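Local coordinates for protein 3-ketosteroid-delta4-5alpha-dehydrogenase (PDB 4AT2) that probably uses its bound FAD to introduce the C4-C5 double bond of 3-ketosteroids, as part of steroid breakdown, at residues Gly91-Gln96 and Glu134-Leu139; Glu106-Phe111 and Thr126-Gly131; Val456-Leu461 and Ser496-Arg501. All blocks are in the same frame, centred on the assembly; numbering follows the deposited sequence.

Contact 1: Gly91-Gln96 and Glu134-Leu139; sequences GGTPLQ and EHYNWL
Thr93 is the first residue of 91-96 to meet the helix 132-141, and it does so with carbon: CB lies over one face of the Tyr136 ring, offset toward the rim, and CG2 is 4.0 Å from Tyr136 CB. Its hydroxyl is turned aside from the ring, back to the start of its own helix. With chi1 at 66°, OG1 sits between the backbone N and the carbonyl carbon, where it accepts the amide of Gln96 (Gln96 N to Thr93 OG1 3.0 Å, nearly straight at 172°) as the N-cap of helix 94-98; it is also hydrogen-bonded to His186 NE2. Pro94 comes next and slides past the phenol in the opposite sense, its CD 3.6 Å from Tyr136 CD2. The outer corner of the pyrrolidine ring touches the next residue of the helix, Pro94 CG lying 3.5 Å from Asn137 OD1. Leu95 then crosses the end of the tyrosine at about a right angle, with CB 3.6 Å from Tyr136 OH. Gln96 faces back and completes the capping box by accepting Thr93 N on OE1, in the carbonyl plane on a lone pair (3.0 Å); the same oxygen also takes Gly92 N. Tyr136 can lie along three consecutive residues because its CG is anti to the backbone N (chi1 174°), which sends the ring out from the helix toward the turn. Phe146 and His186 also meet this ring. No hydrogen bond crosses between the two segments. The polar side-chain atoms of Thr93 and Gln96 are engaged in the cap and with His186, Pro183 and Asp103, so the turn offers the neighbouring helix its carbon surface, and the union rests on van der Waals packing chiefly around the Tyr136 ring.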
ATOM      1  N   GLY A  91      27.533  -4.637  -9.016  1.00  9.44           N
ATOM      2  CA  GLY A  91      28.259  -3.638  -9.789  1.00 10.05           C
ATOM      3  C   GLY A  91      29.678  -4.041 -10.134  1.00 10.46           C
ATOM      4  O   GLY A  91      30.472  -3.210 -10.593  1.00 10.80           O
ATOM      5  N   GLY A  92      30.001  -5.311  -9.893  1.00 10.59           N
ATOM      6  CA  GLY A  92      31.343  -5.839 -10.153  1.00 11.12           C
ATOM      7  C   GLY A  92      32.181  -6.094  -8.912  1.00 11.25           C
ATOM      8  O   GLY A  92      33.331  -5.675  -8.845  1.00 11.72           O
ATOM      9  N   THR A  93      31.624  -6.780  -7.919  1.00 10.96           N
ATOM     10  CA  THR A  93      32.394  -7.067  -6.701  1.00 11.01           C
ATOM     11  C   THR A  93      33.490  -8.088  -7.016  1.00 11.17           C
ATOM     12  O   THR A  93      33.382  -8.821  -8.001  1.00 11.28           O
ATOM     13  CB  THR A  93      31.512  -7.637  -5.578  1.00 10.75           C
ATOM     14  OG1 THR A  93      31.022  -8.924  -5.964  1.00 10.87           O
ATOM     15  CG2 THR A  93      30.325  -6.709  -5.297  1.00 10.42           C
ATOM     16  N   PRO A  94      34.537  -8.159  -6.168  1.00 11.37           N
ATOM     17  CA  PRO A  94      35.525  -9.219  -6.370  1.00 11.74           C
ATOM     18  C   PRO A  94      34.900 -10.622  -6.355  1.00 11.66           C
ATOM     19  O   PRO A  94      35.398 -11.520  -7.030  1.00 11.88           O
ATOM     20  CB  PRO A  94      36.468  -9.032  -5.186  1.00 11.99           C
ATOM     21  CG  PRO A  94      36.432  -7.552  -4.949  1.00 11.86           C
ATOM     22  CD  PRO A  94      34.980  -7.194  -5.142  1.00 11.56           C
ATOM     23  N   LEU A  95      33.824 -10.807  -5.593  1.00 11.36           N
ATOM     24  CA  LEU A  95      33.146 -12.107  -5.554  1.00 11.28           C
ATOM     25  C   LEU A  95      32.469 -12.420  -6.896  1.00 10.88           C
ATOM     26  O   LEU A  95      32.621 -13.530  -7.440  1.00 10.98           O
ATOM     27  CB  LEU A  95      32.125 -12.151  -4.419  1.00 11.46           C
ATOM     28  CG  LEU A  95      31.934 -13.495  -3.709  1.00 12.10           C
ATOM     29  CD1 LEU A  95      30.720 -13.416  -2.800  1.00 11.93           C
ATOM     30  CD2 LEU A  95      31.801 -14.705  -4.612  1.00 12.91           C
ATOM     31  N   GLN A  96      31.721 -11.453  -7.432  1.00 10.44           N
ATOM     32  CA  GLN A  96      31.107 -11.628  -8.751  1.00 10.15           C
ATOM     33  C   GLN A  96      32.177 -11.968  -9.797  1.00 10.40           C
ATOM     34  O   GLN A  96      32.003 -12.897 -10.571  1.00 10.19           O
ATOM     35  CB  GLN A  96      30.332 -10.381  -9.192  1.00  9.93           C
ATOM     36  CG  GLN A  96      29.035 -10.154  -8.419  1.00  9.49           C
ATOM     37  CD  GLN A  96      28.362  -8.854  -8.827  1.00  9.33           C
ATOM     38  OE1 GLN A  96      29.002  -7.817  -8.869  1.00  9.39           O
ATOM     39  NE2 GLN A  96      27.072  -8.912  -9.122  1.00  9.04           N
ATOM     40  N   GLU A 134      32.564  -0.753  -3.203  1.00 11.77           N
ATOM     41  CA  GLU A 134      33.280  -0.202  -2.044  1.00 12.21           C
ATOM     42  C   GLU A 134      32.741  -0.810  -0.751  1.00 11.98           C
ATOM     43  O   GLU A 134      33.508  -1.142   0.162  1.00 12.10           O
ATOM     44  CB  GLU A 134      33.180   1.333  -2.005  1.00 13.02           C
ATOM     45  CG  GLU A 134      34.049   2.011  -0.928  1.00 14.03           C
ATOM     46  CD  GLU A 134      33.451   1.969   0.475  1.00 14.52           C
ATOM     47  OE1 GLU A 134      32.236   1.716   0.603  1.00 15.00           O
ATOM     48  OE2 GLU A 134      34.195   2.190   1.463  1.00 15.52           O
ATOM     49  N   HIS A 135      31.420  -0.977  -0.688  1.00 11.24           N
ATOM     50  CA  HIS A 135      30.793  -1.511   0.513  1.00 11.10           C
ATOM     51  C   HIS A 135      31.127  -2.971   0.733  1.00 11.04           C
ATOM     52  O   HIS A 135      31.398  -3.378   1.867  1.00 11.25           O
ATOM     53  CB  HIS A 135      29.294  -1.250   0.488  1.00 10.76           C
ATOM     54  CG  HIS A 135      28.588  -1.622   1.763  1.00 10.50           C
ATOM     55  ND1 HIS A 135      28.929  -1.105   2.961  1.00 10.56           N
ATOM     56  CD2 HIS A 135      27.528  -2.488   1.994  1.00 10.52           C
ATOM     57  CE1 HIS A 135      28.134  -1.629   3.917  1.00 10.45           C
ATOM     58  NE2 HIS A 135      27.275  -2.476   3.321  1.00 10.35           N
ATOM     59  N   TYR A 136      31.160  -3.760  -0.344  1.00 10.98           N
ATOM     60  CA  TYR A 136      31.586  -5.162  -0.241  1.00 11.10           C
ATOM     61  C   TYR A 136      32.998  -5.209   0.342  1.00 11.33           C
ATOM     62  O   TYR A 136      33.269  -5.973   1.258  1.00 11.29           O
ATOM     63  CB  TYR A 136      31.572  -5.860  -1.608  1.00 11.05           C
ATOM     64  CG  TYR A 136      32.151  -7.265  -1.551  1.00 11.25           C
ATOM     65  CD1 TYR A 136      31.374  -8.344  -1.133  1.00 11.14           C
ATOM     66  CD2 TYR A 136      33.488  -7.500  -1.885  1.00 11.56           C
ATOM     67  CE1 TYR A 136      31.907  -9.630  -1.059  1.00 11.37           C
ATOM     68  CE2 TYR A 136      34.032  -8.779  -1.811  1.00 11.78           C
ATOM     69  CZ  TYR A 136      33.236  -9.841  -1.408  1.00 11.85           C
ATOM     70  OH  TYR A 136      33.774 -11.114  -1.336  1.00 12.16           O
ATOM     71  N   ASN A 137      33.890  -4.401  -0.223  1.00 11.59           N
ATOM     72  CA  ASN A 137      35.276  -4.337   0.219  1.00 12.25           C
ATOM     73  C   ASN A 137      35.412  -3.890   1.675  1.00 12.22           C
ATOM     74  O   ASN A 137      36.256  -4.389   2.411  1.00 12.57           O
ATOM     75  CB  ASN A 137      36.078  -3.428  -0.718  1.00 12.73           C
ATOM     76  CG  ASN A 137      36.231  -4.022  -2.105  1.00 13.15           C
ATOM     77  OD1 ASN A 137      36.164  -5.245  -2.272  1.00 13.84           O
ATOM     78  ND2 ASN A 137      36.424  -3.167  -3.109  1.00 13.23           N
ATOM     79  N   TRP A 138      34.555  -2.959   2.072  1.00 12.11           N
ATOM     80  CA  TRP A 138      34.489  -2.472   3.441  1.00 12.15           C
ATOM     81  C   TRP A 138      34.120  -3.583   4.397  1.00 12.05           C
ATOM     82  O   TRP A 138      34.747  -3.734   5.451  1.00 12.13           O
ATOM     83  CB  TRP A 138      33.491  -1.321   3.499  1.00 12.27           C
ATOM     84  CG  TRP A 138      33.433  -0.598   4.818  1.00 12.47           C
ATOM     85  CD1 TRP A 138      34.139   0.543   5.197  1.00 12.86           C
ATOM     86  CD2 TRP A 138      32.602  -0.938   5.963  1.00 12.43           C
ATOM     87  NE1 TRP A 138      33.803   0.919   6.468  1.00 12.92           N
ATOM     88  CE2 TRP A 138      32.891   0.068   6.989  1.00 12.64           C
ATOM     89  CE3 TRP A 138      31.675  -1.941   6.237  1.00 12.40           C
ATOM     90  CZ2 TRP A 138      32.259   0.054   8.225  1.00 12.78           C
ATOM     91  CZ3 TRP A 138      31.050  -1.948   7.497  1.00 12.68           C
ATOM     92  CH2 TRP A 138      31.336  -0.971   8.457  1.00 12.61           C
ATOM     93  N   LEU A 139      33.138  -4.400   4.026  1.00 11.56           N
ATOM     94  CA  LEU A 139      32.743  -5.550   4.849  1.00 11.75           C
ATOM     95  C   LEU A 139      33.872  -6.569   4.975  1.00 12.21           C
ATOM     96  O   LEU A 139      34.158  -7.070   6.075  1.00 12.45           O
ATOM     97  CB  LEU A 139      31.496  -6.232   4.272  1.00 11.35           C
ATOM     98  CG  LEU A 139      30.243  -5.363   4.308  1.00 11.02           C
ATOM     99  CD1 LEU A 139      29.136  -5.981   3.428  1.00 10.70           C
ATOM    100  CD2 LEU A 139      29.764  -5.159   5.745  1.00 11.12           C
TER

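Contact 2: Glu106-Phe111 and Thr126-Gly131; sequences ENMKTF and TDYCEG
Met108 and Lys109 point from helix 105-115 at Cys129 and Thr126 of helix 122-130, the two forming a roughly antiparallel helical hairpin (144° between the short axes, 8.8 Å at closest approach). Cys129 fills the middle: its thiol sulfur projects at the first helix, with SG 3.5 Å from Met108 CG and equally near the backbone N of Lys109. Met108 runs fully extended past this sulfur, CG anti to its own backbone N (chi1 -173°), and its methyl arrives obliquely at the Tyr128 ring, CE 3.8 Å from Tyr128 CE2. That ring leans toward the methionine while its hydroxyl is hydrogen-bonded to the carbonyl of Tyr88; the tyrosine side chain lies about 8 Å from the FAD.

Beyond the cysteine the packing turns polar. Lys109 is also extended, and its aliphatic end is laid against the threonine hydroxyl, Lys109 CD being 3.3 Å from Thr126 OG1. The ammonium group has a salt bridge to Glu122, one helical turn before Thr126; Thr126 OG1 is also hydrogen-bonded to Glu122 O. Across the hairpin, Lys109 NZ donates to Thr126 OG1 at 2.8 Å.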
ATOM      1  N   GLU A 106      25.225   0.626 -13.199  1.00 12.75           N
ATOM      2  CA  GLU A 106      24.070   0.968 -14.031  1.00 13.37           C
ATOM      3  C   GLU A 106      23.136  -0.222 -14.227  1.00 12.27           C
ATOM      4  O   GLU A 106      21.913  -0.069 -14.180  1.00 11.68           O
ATOM      5  CB  GLU A 106      24.482   1.557 -15.387  1.00 16.08           C
ATOM      6  CG  GLU A 106      23.313   2.159 -16.178  1.00 19.31           C
ATOM      7  CD  GLU A 106      22.419   3.095 -15.357  1.00 22.19           C
ATOM      8  OE1 GLU A 106      22.927   4.042 -14.699  1.00 24.89           O
ATOM      9  OE2 GLU A 106      21.185   2.866 -15.353  1.00 25.48           O
ATOM     10  N   ASN A 107      23.719  -1.398 -14.451  1.00 11.32           N
ATOM     11  CA  ASN A 107      22.924  -2.611 -14.629  1.00 10.54           C
ATOM     12  C   ASN A 107      22.180  -2.978 -13.341  1.00  9.91           C
ATOM     13  O   ASN A 107      20.994  -3.325 -13.361  1.00  9.52           O
ATOM     14  CB  ASN A 107      23.818  -3.759 -15.089  1.00 10.68           C
ATOM     15  CG  ASN A 107      23.019  -4.965 -15.518  1.00 10.46           C
ATOM     16  OD1 ASN A 107      22.117  -4.860 -16.359  1.00 10.47           O
ATOM     17  ND2 ASN A 107      23.326  -6.118 -14.927  1.00 10.14           N
ATOM     18  N   MET A 108      22.886  -2.874 -12.221  1.00  9.56           N
ATOM     19  CA  MET A 108      22.285  -3.117 -10.920  1.00  9.29           C
ATOM     20  C   MET A 108      21.124  -2.154 -10.662  1.00  9.35           C
ATOM     21  O   MET A 108      20.059  -2.575 -10.203  1.00  9.08           O
ATOM     22  CB  MET A 108      23.354  -2.991  -9.841  1.00  9.18           C
ATOM     23  CG  MET A 108      22.893  -3.389  -8.460  1.00  8.87           C
ATOM     24  SD  MET A 108      24.321  -3.285  -7.373  1.00  8.94           S
ATOM     25  CE  MET A 108      23.508  -3.437  -5.790  1.00  8.58           C
ATOM     26  N   LYS A 109      21.333  -0.874 -10.963  1.00  9.74           N
ATOM     27  CA  LYS A 109      20.295   0.145 -10.758  1.00  9.92           C
ATOM     28  C   LYS A 109      19.059  -0.159 -11.621  1.00  9.68           C
ATOM     29  O   LYS A 109      17.922  -0.080 -11.147  1.00  9.63           O
ATOM     30  CB  LYS A 109      20.841   1.556 -11.066  1.00 10.64           C
ATOM     31  CG  LYS A 109      19.760   2.638 -11.019  1.00 11.19           C
ATOM     32  CD  LYS A 109      20.248   4.000 -11.497  1.00 12.38           C
ATOM     33  CE  LYS A 109      19.062   4.924 -11.760  1.00 12.52           C
ATOM     34  NZ  LYS A 109      19.482   6.349 -11.893  1.00 13.29           N
ATOM     35  N   THR A 110      19.287  -0.536 -12.877  1.00  9.58           N
ATOM     36  CA  THR A 110      18.193  -0.833 -13.801  1.00  9.28           C
ATOM     37  C   THR A 110      17.346  -1.972 -13.254  1.00  9.04           C
ATOM     38  O   THR A 110      16.108  -1.894 -13.236  1.00  9.04           O
ATOM     39  CB  THR A 110      18.732  -1.145 -15.205  1.00  9.64           C
ATOM     40  OG1 THR A 110      19.421   0.015 -15.694  1.00 10.00           O
ATOM     41  CG2 THR A 110      17.579  -1.492 -16.175  1.00  9.63           C
ATOM     42  N   PHE A 111      18.016  -3.011 -12.770  1.00  8.60           N
ATOM     43  CA  PHE A 111      17.290  -4.115 -12.162  1.00  8.33           C
ATOM     44  C   PHE A 111      16.494  -3.661 -10.935  1.00  8.36           C
ATOM     45  O   PHE A 111      15.304  -3.988 -10.794  1.00  8.11           O
ATOM     46  CB  PHE A 111      18.207  -5.282 -11.759  1.00  8.17           C
ATOM     47  CG  PHE A 111      17.488  -6.310 -10.937  1.00  7.92           C
ATOM     48  CD1 PHE A 111      16.648  -7.242 -11.550  1.00  7.82           C
ATOM     49  CD2 PHE A 111      17.568  -6.287  -9.547  1.00  7.93           C
ATOM     50  CE1 PHE A 111      15.938  -8.165 -10.796  1.00  7.74           C
ATOM     51  CE2 PHE A 111      16.857  -7.202  -8.787  1.00  7.73           C
ATOM     52  CZ  PHE A 111      16.047  -8.143  -9.412  1.00  7.74           C
ATOM     53  N   THR A 126      20.371   4.622  -6.804  1.00 10.84           N
ATOM     54  CA  THR A 126      21.562   5.024  -7.580  1.00 10.94           C
ATOM     55  C   THR A 126      22.791   5.080  -6.670  1.00 11.16           C
ATOM     56  O   THR A 126      23.846   4.496  -6.975  1.00 11.06           O
ATOM     57  CB  THR A 126      21.345   6.366  -8.319  1.00 11.31           C
ATOM     58  OG1 THR A 126      20.191   6.256  -9.154  1.00 11.05           O
ATOM     59  CG2 THR A 126      22.543   6.709  -9.213  1.00 11.73           C
ATOM     60  N   ASP A 127      22.622   5.751  -5.537  1.00 11.00           N
ATOM     61  CA  ASP A 127      23.661   5.886  -4.530  1.00 11.17           C
ATOM     62  C   ASP A 127      24.135   4.518  -3.998  1.00 10.80           C
ATOM     63  O   ASP A 127      25.331   4.256  -3.906  1.00 11.03           O
ATOM     64  CB  ASP A 127      23.106   6.763  -3.403  1.00 11.54           C
ATOM     65  CG  ASP A 127      24.056   6.908  -2.254  1.00 12.14           C
ATOM     66  OD1 ASP A 127      25.111   7.542  -2.436  1.00 13.38           O
ATOM     67  OD2 ASP A 127      23.725   6.425  -1.159  1.00 11.92           O
ATOM     68  N   TYR A 128      23.185   3.653  -3.654  1.00 10.22           N
ATOM     69  CA  TYR A 128      23.490   2.308  -3.177  1.00 10.00           C
ATOM     70  C   TYR A 128      24.284   1.519  -4.217  1.00 10.26           C
ATOM     71  O   TYR A 128      25.228   0.790  -3.872  1.00 10.24           O
ATOM     72  CB  TYR A 128      22.165   1.603  -2.874  1.00  9.61           C
ATOM     73  CG  TYR A 128      22.278   0.238  -2.232  1.00  9.43           C
ATOM     74  CD1 TYR A 128      22.511   0.100  -0.865  1.00  9.30           C
ATOM     75  CD2 TYR A 128      22.103  -0.918  -2.996  1.00  9.41           C
ATOM     76  CE1 TYR A 128      22.591  -1.158  -0.276  1.00  9.34           C
ATOM     77  CE2 TYR A 128      22.183  -2.174  -2.423  1.00  9.30           C
ATOM     78  CZ  TYR A 128      22.423  -2.287  -1.068  1.00  9.42           C
ATOM     79  OH  TYR A 128      22.495  -3.535  -0.504  1.00  9.49           O
ATOM     80  N   CYS A 129      23.905   1.657  -5.484  1.00 10.34           N
ATOM     81  CA  CYS A 129      24.574   0.911  -6.552  1.00 10.67           C
ATOM     82  C   CYS A 129      25.984   1.433  -6.825  1.00 11.34           C
ATOM     83  O   CYS A 129      26.928   0.650  -7.015  1.00 11.38           O
ATOM     84  CB  CYS A 129      23.737   0.944  -7.831  1.00 10.48           C
ATOM     85  SG  CYS A 129      22.233  -0.029  -7.659  1.00 10.33           S
ATOM     86  N   GLU A 130      26.128   2.752  -6.851  1.00 11.92           N
ATOM     87  CA  GLU A 130      27.431   3.347  -7.119  1.00 13.12           C
ATOM     88  C   GLU A 130      28.450   3.035  -6.021  1.00 12.67           C
ATOM     89  O   GLU A 130      29.658   2.973  -6.287  1.00 13.04           O
ATOM     90  CB  GLU A 130      27.311   4.854  -7.345  1.00 14.79           C
ATOM     91  CG  GLU A 130      26.561   5.234  -8.615  1.00 16.85           C
ATOM     92  CD  GLU A 130      27.227   4.779  -9.914  1.00 18.78           C
ATOM     93  OE1 GLU A 130      28.473   4.644  -9.971  1.00 21.20           O
ATOM     94  OE2 GLU A 130      26.490   4.572 -10.905  1.00 20.61           O
ATOM     95  N   GLY A 131      27.966   2.829  -4.796  1.00 11.86           N
ATOM     96  CA  GLY A 131      28.852   2.532  -3.668  1.00 11.56           C
ATOM     97  C   GLY A 131      28.962   1.054  -3.312  1.00 10.90           C
ATOM     98  O   GLY A 131      29.580   0.708  -2.301  1.00 10.98           O
TER

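Contact 3: Val456-Leu461 and Ser496-Arg501; sequences VNSEVL and SFYGRR
Val456 O meets Arg501 through a hydrogen bond from NH1, 2.9 Å long and bent to 151°. The oxygen lies close to the guanidinium plane, yet the nitrogen approaches from above the carbonyl plane, 44° out of it. A bend at chi2 (-76°) wraps the arginine round this oxygen, leaving Arg501 CD 3.5 Å from Val456 O. The same oxygen also sits at the edge of the Tyr498 ring, 3.4 Å from Tyr498 CE1. Two residues on, Ser458 OG donates to the helix carbonyl Tyr498 O at 2.7 Å, and a water joins Asn457 ND2 to Arg501 O. These contacts seat the turn leading into strand 459-461 against the long C-terminal helix 490-507 of this FAD-binding protein; Ser458, with positive phi where the chain swings round, is backbone-bonded to Ala473 in the edge strand 471-473 of the parallel sheet. Further out, Asp127 of helix 122-130 takes both a salt bridge from Arg501 NH1 and a hydrogen bond with Tyr498 OH. A leucine in place of Arg501 would probably leave Val456 O without its donor and Asp127 without its countercharge. Phe497 backs both groups, with CD1 over the centre of the Tyr498 ring and CE1 over one face of the guanidinium.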
ATOM      1  N   VAL A 456      20.316  10.146   1.595  1.00 10.67           N
ATOM      2  CA  VAL A 456      21.415   9.196   1.348  1.00 10.64           C
ATOM      3  C   VAL A 456      22.495   9.262   2.430  1.00 10.71           C
ATOM      4  O   VAL A 456      23.338   8.369   2.543  1.00 10.97           O
ATOM      5  CB  VAL A 456      22.040   9.368  -0.053  1.00 10.67           C
ATOM      6  CG1 VAL A 456      21.003   9.035  -1.115  1.00 10.62           C
ATOM      7  CG2 VAL A 456      22.577  10.786  -0.244  1.00 11.08           C
ATOM      8  N   ASN A 457      22.449  10.318   3.235  1.00 10.91           N
ATOM      9  CA  ASN A 457      23.334  10.454   4.391  1.00 11.05           C
ATOM     10  C   ASN A 457      22.663  10.020   5.701  1.00 10.59           C
ATOM     11  O   ASN A 457      23.200  10.246   6.798  1.00 10.54           O
ATOM     12  CB  ASN A 457      23.882  11.877   4.483  1.00 12.19           C
ATOM     13  CG  ASN A 457      24.875  12.186   3.374  1.00 13.32           C
ATOM     14  OD1 ASN A 457      24.685  13.129   2.593  1.00 15.39           O
ATOM     15  ND2 ASN A 457      25.915  11.379   3.276  1.00 13.10           N
ATOM     16  N   SER A 458      21.505   9.376   5.553  1.00  9.86           N
ATOM     17  CA  SER A 458      20.747   8.774   6.654  1.00  9.68           C
ATOM     18  C   SER A 458      20.252   9.777   7.684  1.00  9.73           C
ATOM     19  O   SER A 458      20.062   9.441   8.868  1.00  9.68           O
ATOM     20  CB  SER A 458      21.530   7.621   7.302  1.00  9.60           C
ATOM     21  OG  SER A 458      21.723   6.564   6.370  1.00  9.70           O
ATOM     22  N   GLU A 459      20.027  11.006   7.222  1.00 10.02           N
ATOM     23  CA  GLU A 459      19.368  12.035   8.032  1.00 10.25           C
ATOM     24  C   GLU A 459      17.870  11.781   7.969  1.00  9.99           C
ATOM     25  O   GLU A 459      17.336  11.532   6.889  1.00 10.00           O
ATOM     26  CB  GLU A 459      19.658  13.415   7.451  1.00 10.91           C
ATOM     27  CG  GLU A 459      21.134  13.756   7.454  1.00 11.72           C
ATOM     28  CD  GLU A 459      21.512  14.683   6.322  1.00 12.34           C
ATOM     29  OE1 GLU A 459      21.190  14.399   5.144  1.00 12.48           O
ATOM     30  OE2 GLU A 459      22.170  15.703   6.620  1.00 13.63           O
ATOM     31  N   VAL A 460      17.194  11.823   9.115  1.00  9.66           N
ATOM     32  CA  VAL A 460      15.742  11.640   9.127  1.00  9.61           C
ATOM     33  C   VAL A 460      15.087  12.918   8.620  1.00  9.82           C
ATOM     34  O   VAL A 460      15.367  14.013   9.124  1.00 10.10           O
ATOM     35  CB  VAL A 460      15.230  11.288  10.545  1.00  9.45           C
ATOM     36  CG1 VAL A 460      13.709  11.269  10.583  1.00  9.59           C
ATOM     37  CG2 VAL A 460      15.788   9.929  10.972  1.00  9.45           C
ATOM     38  N   LEU A 461      14.224  12.790   7.618  1.00  9.92           N
ATOM     39  CA  LEU A 461      13.583  13.964   7.027  1.00 10.41           C
ATOM     40  C   LEU A 461      12.260  14.317   7.691  1.00 10.46           C
ATOM     41  O   LEU A 461      11.392  13.457   7.901  1.00 10.18           O
ATOM     42  CB  LEU A 461      13.381  13.773   5.519  1.00 10.79           C
ATOM     43  CG  LEU A 461      14.664  13.728   4.675  1.00 11.23           C
ATOM     44  CD1 LEU A 461      14.316  13.242   3.275  1.00 11.46           C
ATOM     45  CD2 LEU A 461      15.350  15.088   4.614  1.00 11.86           C
ATOM     46  N   SER A 496      23.286  -2.199   6.462  1.00  8.70           N
ATOM     47  CA  SER A 496      24.728  -1.978   6.674  1.00  8.94           C
ATOM     48  C   SER A 496      25.237  -0.754   5.905  1.00  9.03           C
ATOM     49  O   SER A 496      26.016   0.034   6.445  1.00  8.99           O
ATOM     50  CB  SER A 496      25.548  -3.220   6.326  1.00  9.04           C
ATOM     51  OG  SER A 496      25.339  -3.614   4.974  1.00  8.93           O
ATOM     52  N   PHE A 497      24.780  -0.583   4.664  1.00  8.87           N
ATOM     53  CA  PHE A 497      25.244   0.530   3.824  1.00  8.99           C
ATOM     54  C   PHE A 497      24.825   1.873   4.433  1.00  8.94           C
ATOM     55  O   PHE A 497      25.652   2.792   4.591  1.00  9.27           O
ATOM     56  CB  PHE A 497      24.657   0.375   2.406  1.00  9.04           C
ATOM     57  CG  PHE A 497      25.204   1.351   1.396  1.00  9.28           C
ATOM     58  CD1 PHE A 497      24.737   2.666   1.336  1.00  9.34           C
ATOM     59  CD2 PHE A 497      26.150   0.934   0.461  1.00  9.60           C
ATOM     60  CE1 PHE A 497      25.242   3.560   0.393  1.00  9.58           C
ATOM     61  CE2 PHE A 497      26.647   1.817  -0.492  1.00  9.95           C
ATOM     62  CZ  PHE A 497      26.200   3.133  -0.524  1.00 10.04           C
ATOM     63  N   TYR A 498      23.541   1.995   4.760  1.00  8.71           N
ATOM     64  CA  TYR A 498      23.018   3.260   5.320  1.00  8.76           C
ATOM     65  C   TYR A 498      23.278   3.417   6.818  1.00  8.82           C
ATOM     66  O   TYR A 498      23.291   4.539   7.327  1.00  8.96           O
ATOM     67  CB  TYR A 498      21.560   3.538   4.887  1.00  8.55           C
ATOM     68  CG  TYR A 498      21.569   3.850   3.409  1.00  8.71           C
ATOM     69  CD1 TYR A 498      22.191   5.002   2.943  1.00  9.04           C
ATOM     70  CD2 TYR A 498      21.060   2.946   2.479  1.00  8.62           C
ATOM     71  CE1 TYR A 498      22.275   5.283   1.588  1.00  9.07           C
ATOM     72  CE2 TYR A 498      21.139   3.204   1.122  1.00  8.87           C
ATOM     73  CZ  TYR A 498      21.740   4.376   0.686  1.00  8.97           C
ATOM     74  OH  TYR A 498      21.834   4.624  -0.662  1.00  9.25           O
ATOM     75  N   GLY A 499      23.543   2.301   7.495  1.00  8.72           N
ATOM     76  CA  GLY A 499      24.085   2.333   8.863  1.00  8.87           C
ATOM     77  C   GLY A 499      25.418   3.070   8.863  1.00  9.18           C
ATOM     78  O   GLY A 499      25.619   3.997   9.647  1.00  9.20           O
ATOM     79  N   ARG A 500      26.321   2.679   7.964  1.00  9.30           N
ATOM     80  CA  ARG A 500      27.583   3.417   7.789  1.00  9.67           C
ATOM     81  C   ARG A 500      27.355   4.919   7.621  1.00  9.71           C
ATOM     82  O   ARG A 500      27.976   5.739   8.313  1.00  9.91           O
ATOM     83  CB  ARG A 500      28.367   2.877   6.585  1.00  9.79           C
ATOM     84  CG  ARG A 500      29.007   1.514   6.816  1.00 10.01           C
ATOM     85  CD  ARG A 500      29.712   1.048   5.544  1.00 10.24           C
ATOM     86  NE  ARG A 500      30.802   1.956   5.177  1.00 10.70           N
ATOM     87  CZ  ARG A 500      31.378   1.995   3.978  1.00 10.95           C
ATOM     88  NH1 ARG A 500      30.985   1.173   3.009  1.00 10.92           N
ATOM     89  NH2 ARG A 500      32.357   2.860   3.751  1.00 11.44           N
ATOM     90  N   ARG A 501      26.453   5.274   6.711  1.00  9.60           N
ATOM     91  CA  ARG A 501      26.170   6.674   6.405  1.00  9.83           C
ATOM     92  C   ARG A 501      25.641   7.398   7.653  1.00  9.77           C
ATOM     93  O   ARG A 501      25.998   8.552   7.899  1.00 10.09           O
ATOM     94  CB  ARG A 501      25.173   6.794   5.247  1.00  9.87           C
ATOM     95  CG  ARG A 501      25.740   6.372   3.894  1.00 10.00           C
ATOM     96  CD  ARG A 501      26.675   7.432   3.300  1.00 10.50           C
ATOM     97  NE  ARG A 501      27.244   6.965   2.030  1.00 10.75           N
ATOM     98  CZ  ARG A 501      26.620   7.017   0.852  1.00 10.92           C
ATOM     99  NH1 ARG A 501      25.408   7.549   0.751  1.00 10.84           N
ATOM    100  NH2 ARG A 501      27.223   6.547  -0.235  1.00 11.18           N
TER
HETATM  101  O   HOH W   1      27.105  10.017   5.451  1.00 17.29           O

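From the N terminus, the chain opens contact 1 at 91-96, passes into helix 105-115, turns back through helix 122-130 to close contact 2, and closes contact 1 in the next helix, 132-141. Contact 2 is thus nested inside the loop of contact 1, and the two touch where Gly91 N lies 3.9 Å from Met108 SD. Contact 3 follows in series, closing its own loop between the turn before strand 459-461 and helix 490-507. Helix 490-507 also touches contacts 1 and 2: Arg500 forms a salt bridge with Glu134 of contact 1, and the helix packs against helix 122-130. It therefore ties helices 122-130 and 132-141 to the turn before strand 459-461.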